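Local coordinates for decapping nuclease RAI1 (Scheffersomyces stipitis, PDB 5BTO), which hydrolyses NAD caps and other 5'-end structures of RNA, using a divalent metal cation, and stimulates the exoribonuclease RAT1, at residues E256-R261 / F277-Q282; V270-K275 / V291-R296. One frame throughout, in Å; residues are numbered along the deposited sequence.

Interactions 1 and 2 are two successive contacts along helix 266-286, where it packs across the neighbouring parallel strands 254-261 and 290-296; their centres lie about 6 Å apart. Residues 256-261 with 277-282 form the polar contact, at the metal and substrate site. Residues 270-275 with 291-296 form the aromatic contact, farther from the chain centre (about 17 Å against about 12 Å). Y293 joins the two: its OH is 2.7 Å from T279 OG1, a probable hydrogen bond, and its CE1 packs 3.3 Å from K258 CB. Between the strands, K258 O lies 2.8 Å from G294 N, a probable hydrogen bond that ties the strand carrying the metal and substrate residues to the strand carrying Y293 and F295.

Interaction 1: E256-R261 / F277-Q282; sequences ELKTTR and FKTWAQ
K258 sets out with CG anti to its carbonyl carbon (chi1 -55°) and bends at chi2 (-74°), which swings its chain from strand 254-261 to T279 and Q282 on helix 266-286. This is the first strand-to-helix packing of a beta-alpha-beta unit in a PD-(D/E)XK nuclease, and E256 and K258, with L257 between them and both pointing toward the helix, fit the E-x-K part of that signature. The helix segment runs nearly antiparallel to the strand segment, their axes 10.7 Å apart at closest approach. K258 slides past T279 in the opposite direction, CE lying 3.5 Å from OG1; that hydroxyl has its polar partners in Y293 and the K275 carbonyl. At the end of the lysine, NZ is gripped twice: it donates to E256 OE2 at 2.6 Å within a salt bridge, meeting the carboxylate on its anti side, and to Q282 OE1. K258 and Q282 belong to the substrate site, whereas E256, L257 and D237 bind the divalent metal. L257 turns its apolar side chain away from the helix, so its metal role probably falls to its carbonyl oxygen; its N donates to D237 OD2. Q282 OE1 also comes within 3.6 Å of E256 OE2, and the shared NZ bridges these two oxygens. The bond from K258 NZ to Q282 OE1 measures 3.1 Å, with a C=O...donor angle of 125°.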
ATOM      1  N   GLU A 256     -17.093  -3.208 -28.875  1.00 16.26           N
ATOM      2  CA  GLU A 256     -15.746  -3.719 -29.052  1.00 15.90           C
ATOM      3  C   GLU A 256     -15.789  -5.068 -29.767  1.00 16.07           C
ATOM      4  O   GLU A 256     -16.729  -5.837 -29.577  1.00 18.86           O
ATOM      5  CB  GLU A 256     -15.103  -3.891 -27.675  1.00 21.04           C
ATOM      6  CG  GLU A 256     -13.659  -4.326 -27.693  1.00 26.15           C
ATOM      7  CD  GLU A 256     -12.712  -3.153 -27.820  1.00 34.17           C
ATOM      8  OE1 GLU A 256     -13.179  -2.001 -27.709  1.00 35.29           O
ATOM      9  OE2 GLU A 256     -11.503  -3.383 -28.025  1.00 39.34           O
ATOM     10  N   LEU A 257     -14.776  -5.351 -30.579  1.00 15.88           N
ATOM     11  CA  LEU A 257     -14.672  -6.638 -31.286  1.00 16.66           C
ATOM     12  C   LEU A 257     -13.336  -7.307 -30.968  1.00 17.05           C
ATOM     13  O   LEU A 257     -12.283  -6.720 -31.186  1.00 18.80           O
ATOM     14  CB  LEU A 257     -14.764  -6.417 -32.795  1.00 17.77           C
ATOM     15  CG  LEU A 257     -16.035  -5.723 -33.274  1.00 17.34           C
ATOM     16  CD1 LEU A 257     -15.976  -5.447 -34.766  1.00 21.60           C
ATOM     17  CD2 LEU A 257     -17.246  -6.573 -32.922  1.00 18.98           C
ATOM     18  N   LYS A 258     -13.384  -8.546 -30.479  1.00 16.05           N
ATOM     19  CA  LYS A 258     -12.173  -9.260 -30.084  1.00 18.27           C
ATOM     20  C   LYS A 258     -12.220 -10.688 -30.590  1.00 20.38           C
ATOM     21  O   LYS A 258     -13.292 -11.191 -30.936  1.00 19.11           O
ATOM     22  CB  LYS A 258     -12.052  -9.293 -28.558  1.00 20.74           C
ATOM     23  CG  LYS A 258     -12.094  -7.954 -27.872  1.00 25.64           C
ATOM     24  CD  LYS A 258     -10.807  -7.192 -28.064  1.00 30.04           C
ATOM     25  CE  LYS A 258     -10.704  -6.062 -27.034  1.00 34.64           C
ATOM     26  NZ  LYS A 258      -9.673  -5.045 -27.395  1.00 38.13           N
ATOM     27  N   THR A 259     -11.063 -11.347 -30.598  1.00 22.94           N
ATOM     28  CA  THR A 259     -10.985 -12.760 -30.957  1.00 25.78           C
ATOM     29  C   THR A 259     -10.142 -13.534 -29.958  1.00 24.48           C
ATOM     30  O   THR A 259      -9.293 -12.966 -29.268  1.00 25.75           O
ATOM     31  CB  THR A 259     -10.343 -12.967 -32.338  1.00 31.53           C
ATOM     32  OG1 THR A 259      -8.960 -12.592 -32.280  1.00 33.58           O
ATOM     33  CG2 THR A 259     -11.059 -12.151 -33.399  1.00 33.80           C
ATOM     34  N   THR A 260     -10.365 -14.841 -29.900  1.00 25.39           N
ATOM     35  CA  THR A 260      -9.570 -15.706 -29.048  1.00 25.50           C
ATOM     36  C   THR A 260      -9.756 -17.140 -29.535  1.00 22.64           C
ATOM     37  O   THR A 260     -10.643 -17.409 -30.345  1.00 22.67           O
ATOM     38  CB  THR A 260      -9.991 -15.565 -27.568  1.00 28.02           C
ATOM     39  OG1 THR A 260      -8.993 -16.147 -26.712  1.00 30.11           O
ATOM     40  CG2 THR A 260     -11.343 -16.225 -27.327  1.00 28.29           C
ATOM     41  N   ARG A 261      -8.917 -18.056 -29.061  1.00 23.78           N
ATOM     42  CA  ARG A 261      -9.035 -19.452 -29.462  1.00 24.92           C
ATOM     43  C   ARG A 261     -10.257 -20.088 -28.803  1.00 23.79           C
ATOM     44  O   ARG A 261     -10.626 -19.719 -27.688  1.00 22.63           O
ATOM     45  CB  ARG A 261      -7.761 -20.218 -29.087  1.00 24.86           C
ATOM     46  CG  ARG A 261      -7.755 -21.681 -29.504  1.00 28.85           C
ATOM     47  CD  ARG A 261      -6.382 -22.304 -29.344  1.00 30.29           C
ATOM     48  NE  ARG A 261      -6.402 -23.721 -29.698  1.00 35.02           N
ATOM     49  CZ  ARG A 261      -5.315 -24.481 -29.798  1.00 39.07           C
ATOM     50  NH1 ARG A 261      -4.116 -23.955 -29.583  1.00 40.93           N
ATOM     51  NH2 ARG A 261      -5.426 -25.765 -30.120  1.00 40.47           N
ATOM     52  N   PHE A 277     -10.876 -10.183 -18.840  1.00 12.77           N
ATOM     53  CA  PHE A 277     -10.694  -9.168 -17.806  1.00 11.99           C
ATOM     54  C   PHE A 277     -10.119  -7.877 -18.400  1.00 12.88           C
ATOM     55  O   PHE A 277     -10.594  -6.785 -18.091  1.00 11.78           O
ATOM     56  CB  PHE A 277      -9.762  -9.696 -16.707  1.00 10.92           C
ATOM     57  CG  PHE A 277      -9.344  -8.642 -15.699  1.00 10.34           C
ATOM     58  CD1 PHE A 277     -10.290  -7.990 -14.932  1.00 12.83           C
ATOM     59  CD2 PHE A 277      -8.006  -8.350 -15.514  1.00 11.93           C
ATOM     60  CE1 PHE A 277      -9.911  -7.025 -13.999  1.00 13.34           C
ATOM     61  CE2 PHE A 277      -7.606  -7.392 -14.586  1.00 13.82           C
ATOM     62  CZ  PHE A 277      -8.565  -6.730 -13.824  1.00 13.32           C
ATOM     63  N   LYS A 278      -9.092  -7.995 -19.240  1.00 12.92           N
ATOM     64  CA  LYS A 278      -8.541  -6.806 -19.896  1.00 13.07           C
ATOM     65  C   LYS A 278      -9.588  -6.105 -20.769  1.00 12.17           C
ATOM     66  O   LYS A 278      -9.664  -4.884 -20.799  1.00 12.95           O
ATOM     67  CB  LYS A 278      -7.282  -7.130 -20.698  1.00 15.99           C
ATOM     68  CG  LYS A 278      -6.036  -7.312 -19.815  1.00 21.90           C
ATOM     69  CD  LYS A 278      -4.765  -7.463 -20.649  1.00 27.48           C
ATOM     70  CE  LYS A 278      -3.536  -7.750 -19.780  1.00 31.01           C
ATOM     71  NZ  LYS A 278      -3.377  -9.210 -19.459  1.00 30.86           N
ATOM     72  N   THR A 279     -10.391  -6.887 -21.484  1.00 12.48           N
ATOM     73  CA  THR A 279     -11.457  -6.308 -22.284  1.00 13.11           C
ATOM     74  C   THR A 279     -12.483  -5.587 -21.405  1.00 12.73           C
ATOM     75  O   THR A 279     -12.930  -4.486 -21.737  1.00 12.94           O
ATOM     76  CB  THR A 279     -12.151  -7.372 -23.150  1.00 13.47           C
ATOM     77  OG1 THR A 279     -11.213  -7.881 -24.102  1.00 17.23           O
ATOM     78  CG2 THR A 279     -13.375  -6.772 -23.901  1.00 14.82           C
ATOM     79  N   TRP A 280     -12.870  -6.201 -20.293  1.00 12.64           N
ATOM     80  CA  TRP A 280     -13.766  -5.530 -19.358  1.00 11.75           C
ATOM     81  C   TRP A 280     -13.156  -4.184 -18.923  1.00 12.15           C
ATOM     82  O   TRP A 280     -13.829  -3.144 -18.900  1.00 13.66           O
ATOM     83  CB  TRP A 280     -14.052  -6.400 -18.117  1.00 13.05           C
ATOM     84  CG  TRP A 280     -14.734  -5.581 -17.072  1.00 13.30           C
ATOM     85  CD1 TRP A 280     -16.058  -5.232 -17.034  1.00 14.88           C
ATOM     86  CD2 TRP A 280     -14.111  -4.913 -15.963  1.00 12.65           C
ATOM     87  NE1 TRP A 280     -16.299  -4.409 -15.958  1.00 13.25           N
ATOM     88  CE2 TRP A 280     -15.122  -4.200 -15.286  1.00 13.68           C
ATOM     89  CE3 TRP A 280     -12.801  -4.866 -15.473  1.00 13.30           C
ATOM     90  CZ2 TRP A 280     -14.861  -3.451 -14.139  1.00 15.81           C
ATOM     91  CZ3 TRP A 280     -12.543  -4.114 -14.337  1.00 15.46           C
ATOM     92  CH2 TRP A 280     -13.569  -3.423 -13.681  1.00 15.08           C
ATOM     93  N   ALA A 281     -11.880  -4.211 -18.565  1.00 11.13           N
ATOM     94  CA  ALA A 281     -11.234  -2.990 -18.078  1.00 11.83           C
ATOM     95  C   ALA A 281     -11.292  -1.887 -19.129  1.00 13.22           C
ATOM     96  O   ALA A 281     -11.643  -0.749 -18.815  1.00 12.85           O
ATOM     97  CB  ALA A 281      -9.784  -3.262 -17.654  1.00 12.66           C
ATOM     98  N   GLN A 282     -10.947  -2.227 -20.370  1.00 12.10           N
ATOM     99  CA  GLN A 282     -10.949  -1.265 -21.476  1.00 14.50           C
ATOM    100  C   GLN A 282     -12.330  -0.680 -21.708  1.00 13.60           C
ATOM    101  O   GLN A 282     -12.497   0.535 -21.868  1.00 16.14           O
ATOM    102  CB  GLN A 282     -10.516  -1.949 -22.773  1.00 20.18           C
ATOM    103  CG  GLN A 282      -9.069  -2.348 -22.823  1.00 28.07           C
ATOM    104  CD  GLN A 282      -8.732  -3.062 -24.114  1.00 35.01           C
ATOM    105  OE1 GLN A 282      -9.474  -2.968 -25.101  1.00 38.14           O
ATOM    106  NE2 GLN A 282      -7.617  -3.783 -24.118  1.00 37.41           N
TER

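Interaction 2: V270-K275 / V291-R296; sequences VNFEKK and VVYGFR
F272 and Y293 meet as a T-shaped pair: CE1 of F272 stands over the centre of the tyrosine ring, 3.6 Å above its plane. The centroids are 5.0 Å apart and the planes 86° from each other, close to perpendicular, so the phenylalanine presents an edge to the tyrosine face. One face of the F272 ring in turn receives the edge of F295. That second edge-to-face pair is looser, with centroids 5.4 Å apart, planes at 69° and F295 CE2 offset toward the rim; the nearest carbons are the two CZ atoms, 3.9 Å from each other. F272 is thus the middle ring of an aromatic cluster, serving as edge to one partner and as face to the other. Its CG is anti to the backbone N (chi1 -179°), which carries the ring across from the helix to the strand although the backbones stay well apart, F272 CA lying 10.1 Å from F295 CA. One turn along, K275 adds its CB, 3.8 Å from Y293 OH.

The next shell packs round these rings. T260 of the adjoining strand touches both F272 and F295, and takes a hydrogen bond from K275 NZ at OG1, while Y308 of strand 302-309, the neighbour of strand 290-296, also packs on F272. The tyrosine hydroxyl is held by T279 of the same helix. With a leucine in place of Y293, F272 would probably lose the flat face that receives its edge, and T279 OG1 its phenolic mate.

The contact therefore closes the second strand of the beta-alpha-beta unit against its helix largely by aromatic packing, in which ring hydrogens meet pi faces, with the tyrosine hydroxyl, bonded to T279, at the end nearest the substrate-site residues.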
ATOM      1  N   VAL A 270      -8.426 -20.510 -18.999  1.00 21.66           N
ATOM      2  CA  VAL A 270      -7.482 -19.640 -18.287  1.00 25.88           C
ATOM      3  C   VAL A 270      -7.011 -18.481 -19.154  1.00 25.20           C
ATOM      4  O   VAL A 270      -7.039 -17.309 -18.725  1.00 26.53           O
ATOM      5  CB  VAL A 270      -6.253 -20.431 -17.819  1.00 31.05           C
ATOM      6  CG1 VAL A 270      -5.110 -19.483 -17.441  1.00 33.62           C
ATOM      7  CG2 VAL A 270      -6.632 -21.318 -16.659  1.00 32.20           C
ATOM      8  N   ASN A 271      -6.567 -18.809 -20.366  1.00 25.48           N
ATOM      9  CA  ASN A 271      -6.077 -17.806 -21.299  1.00 27.46           C
ATOM     10  C   ASN A 271      -7.179 -16.800 -21.573  1.00 25.22           C
ATOM     11  O   ASN A 271      -6.947 -15.590 -21.579  1.00 27.76           O
ATOM     12  CB  ASN A 271      -5.631 -18.431 -22.628  1.00 27.69           C
ATOM     13  CG  ASN A 271      -4.359 -19.259 -22.504  1.00 29.92           C
ATOM     14  OD1 ASN A 271      -3.584 -19.093 -21.566  1.00 29.74           O
ATOM     15  ND2 ASN A 271      -4.137 -20.153 -23.472  1.00 31.20           N
ATOM     16  N   PHE A 272      -8.389 -17.304 -21.795  1.00 19.71           N
ATOM     17  CA  PHE A 272      -9.488 -16.424 -22.145  1.00 16.24           C
ATOM     18  C   PHE A 272      -9.812 -15.462 -21.011  1.00 15.18           C
ATOM     19  O   PHE A 272     -10.081 -14.272 -21.240  1.00 17.15           O
ATOM     20  CB  PHE A 272     -10.730 -17.239 -22.514  1.00 14.80           C
ATOM     21  CG  PHE A 272     -11.915 -16.399 -22.905  1.00 15.65           C
ATOM     22  CD1 PHE A 272     -11.766 -15.325 -23.766  1.00 16.37           C
ATOM     23  CD2 PHE A 272     -13.172 -16.686 -22.414  1.00 15.70           C
ATOM     24  CE1 PHE A 272     -12.859 -14.545 -24.122  1.00 17.12           C
ATOM     25  CE2 PHE A 272     -14.276 -15.914 -22.776  1.00 16.51           C
ATOM     26  CZ  PHE A 272     -14.113 -14.843 -23.633  1.00 17.03           C
ATOM     27  N   GLU A 273      -9.797 -15.971 -19.782  1.00 16.53           N
ATOM     28  CA  GLU A 273     -10.184 -15.132 -18.655  1.00 18.53           C
ATOM     29  C   GLU A 273      -9.296 -13.904 -18.518  1.00 18.07           C
ATOM     30  O   GLU A 273      -9.791 -12.812 -18.218  1.00 18.04           O
ATOM     31  CB  GLU A 273     -10.209 -15.908 -17.340  1.00 19.92           C
ATOM     32  CG  GLU A 273     -10.802 -15.079 -16.210  1.00 21.21           C
ATOM     33  CD  GLU A 273     -10.639 -15.731 -14.868  1.00 25.37           C
ATOM     34  OE1 GLU A 273      -9.511 -15.696 -14.333  1.00 27.19           O
ATOM     35  OE2 GLU A 273     -11.637 -16.273 -14.354  1.00 26.75           O
ATOM     36  N   LYS A 274      -7.992 -14.080 -18.730  1.00 18.01           N
ATOM     37  CA  LYS A 274      -7.058 -12.958 -18.688  1.00 19.37           C
ATOM     38  C   LYS A 274      -7.443 -11.905 -19.721  1.00 17.01           C
ATOM     39  O   LYS A 274      -7.410 -10.703 -19.439  1.00 16.26           O
ATOM     40  CB  LYS A 274      -5.617 -13.421 -18.947  1.00 23.74           C
ATOM     41  CG  LYS A 274      -5.050 -14.328 -17.878  1.00 30.37           C
ATOM     42  CD  LYS A 274      -3.635 -14.769 -18.237  1.00 34.10           C
ATOM     43  CE  LYS A 274      -2.778 -13.581 -18.673  1.00 39.67           C
ATOM     44  NZ  LYS A 274      -2.779 -12.484 -17.663  1.00 44.00           N
ATOM     45  N   LYS A 275      -7.806 -12.364 -20.917  1.00 15.29           N
ATOM     46  CA  LYS A 275      -8.154 -11.455 -22.006  1.00 16.45           C
ATOM     47  C   LYS A 275      -9.483 -10.780 -21.715  1.00 15.54           C
ATOM     48  O   LYS A 275      -9.656  -9.583 -21.955  1.00 15.73           O
ATOM     49  CB  LYS A 275      -8.242 -12.209 -23.341  1.00 20.14           C
ATOM     50  CG  LYS A 275      -6.918 -12.783 -23.846  1.00 24.03           C
ATOM     51  CD  LYS A 275      -7.119 -13.548 -25.157  1.00 28.30           C
ATOM     52  CE  LYS A 275      -5.855 -14.273 -25.588  1.00 31.48           C
ATOM     53  NZ  LYS A 275      -6.074 -15.007 -26.864  1.00 33.55           N
ATOM     54  N   VAL A 291     -19.533  -6.026 -26.101  1.00 16.25           N
ATOM     55  CA  VAL A 291     -18.337  -6.623 -26.659  1.00 17.96           C
ATOM     56  C   VAL A 291     -18.714  -7.899 -27.400  1.00 17.27           C
ATOM     57  O   VAL A 291     -19.473  -8.719 -26.875  1.00 19.16           O
ATOM     58  CB  VAL A 291     -17.358  -7.066 -25.552  1.00 25.00           C
ATOM     59  CG1 VAL A 291     -16.109  -7.663 -26.176  1.00 28.43           C
ATOM     60  CG2 VAL A 291     -17.021  -5.921 -24.631  1.00 28.65           C
ATOM     61  N   VAL A 292     -18.165  -8.091 -28.594  1.00 16.09           N
ATOM     62  CA  VAL A 292     -18.328  -9.382 -29.275  1.00 15.06           C
ATOM     63  C   VAL A 292     -16.994 -10.108 -29.353  1.00 16.41           C
ATOM     64  O   VAL A 292     -16.007  -9.549 -29.828  1.00 17.22           O
ATOM     65  CB  VAL A 292     -18.909  -9.226 -30.702  1.00 16.05           C
ATOM     66  CG1 VAL A 292     -18.713 -10.515 -31.496  1.00 18.28           C
ATOM     67  CG2 VAL A 292     -20.383  -8.865 -30.632  1.00 18.96           C
ATOM     68  N   TYR A 293     -16.963 -11.354 -28.884  1.00 15.79           N
ATOM     69  CA  TYR A 293     -15.797 -12.210 -29.084  1.00 16.87           C
ATOM     70  C   TYR A 293     -16.047 -13.221 -30.192  1.00 17.60           C
ATOM     71  O   TYR A 293     -17.069 -13.910 -30.198  1.00 18.42           O
ATOM     72  CB  TYR A 293     -15.424 -12.967 -27.803  1.00 16.55           C
ATOM     73  CG  TYR A 293     -14.319 -12.310 -27.026  1.00 16.35           C
ATOM     74  CD1 TYR A 293     -12.982 -12.567 -27.325  1.00 15.40           C
ATOM     75  CD2 TYR A 293     -14.611 -11.417 -26.006  1.00 14.85           C
ATOM     76  CE1 TYR A 293     -11.965 -11.953 -26.605  1.00 15.58           C
ATOM     77  CE2 TYR A 293     -13.608 -10.791 -25.294  1.00 14.82           C
ATOM     78  CZ  TYR A 293     -12.291 -11.061 -25.599  1.00 15.81           C
ATOM     79  OH  TYR A 293     -11.292 -10.444 -24.879  1.00 18.88           O
ATOM     80  N   GLY A 294     -15.109 -13.303 -31.125  1.00 17.10           N
ATOM     81  CA  GLY A 294     -15.102 -14.383 -32.106  1.00 18.09           C
ATOM     82  C   GLY A 294     -14.128 -15.458 -31.659  1.00 19.89           C
ATOM     83  O   GLY A 294     -12.998 -15.158 -31.272  1.00 22.49           O
ATOM     84  N   PHE A 295     -14.580 -16.708 -31.689  1.00 18.73           N
ATOM     85  CA  PHE A 295     -13.781 -17.838 -31.229  1.00 20.09           C
ATOM     86  C   PHE A 295     -13.317 -18.658 -32.425  1.00 22.16           C
ATOM     87  O   PHE A 295     -14.131 -19.082 -33.242  1.00 22.48           O
ATOM     88  CB  PHE A 295     -14.605 -18.712 -30.277  1.00 19.85           C
ATOM     89  CG  PHE A 295     -14.990 -18.024 -28.992  1.00 16.68           C
ATOM     90  CD1 PHE A 295     -16.134 -17.240 -28.919  1.00 18.33           C
ATOM     91  CD2 PHE A 295     -14.194 -18.153 -27.854  1.00 20.05           C
ATOM     92  CE1 PHE A 295     -16.482 -16.593 -27.729  1.00 16.89           C
ATOM     93  CE2 PHE A 295     -14.534 -17.515 -26.668  1.00 21.05           C
ATOM     94  CZ  PHE A 295     -15.682 -16.739 -26.603  1.00 20.19           C
ATOM     95  N   ARG A 296     -12.011 -18.883 -32.532  1.00 21.60           N
ATOM     96  CA  ARG A 296     -11.465 -19.532 -33.723  1.00 23.19           C
ATOM     97  C   ARG A 296     -10.636 -20.755 -33.372  1.00 24.13           C
ATOM     98  O   ARG A 296     -10.098 -20.845 -32.274  1.00 25.28           O
ATOM     99  CB  ARG A 296     -10.640 -18.535 -34.544  1.00 26.83           C
ATOM    100  CG  ARG A 296      -9.597 -17.777 -33.731  1.00 30.65           C
ATOM    101  CD  ARG A 296      -8.195 -18.223 -34.106  1.00 33.81           C
ATOM    102  NE  ARG A 296      -7.207 -17.859 -33.097  1.00 35.87           N
ATOM    103  CZ  ARG A 296      -6.244 -18.672 -32.672  1.00 37.07           C
ATOM    104  NH1 ARG A 296      -6.143 -19.901 -33.165  1.00 37.28           N
ATOM    105  NH2 ARG A 296      -5.386 -18.262 -31.746  1.00 36.86           N
TER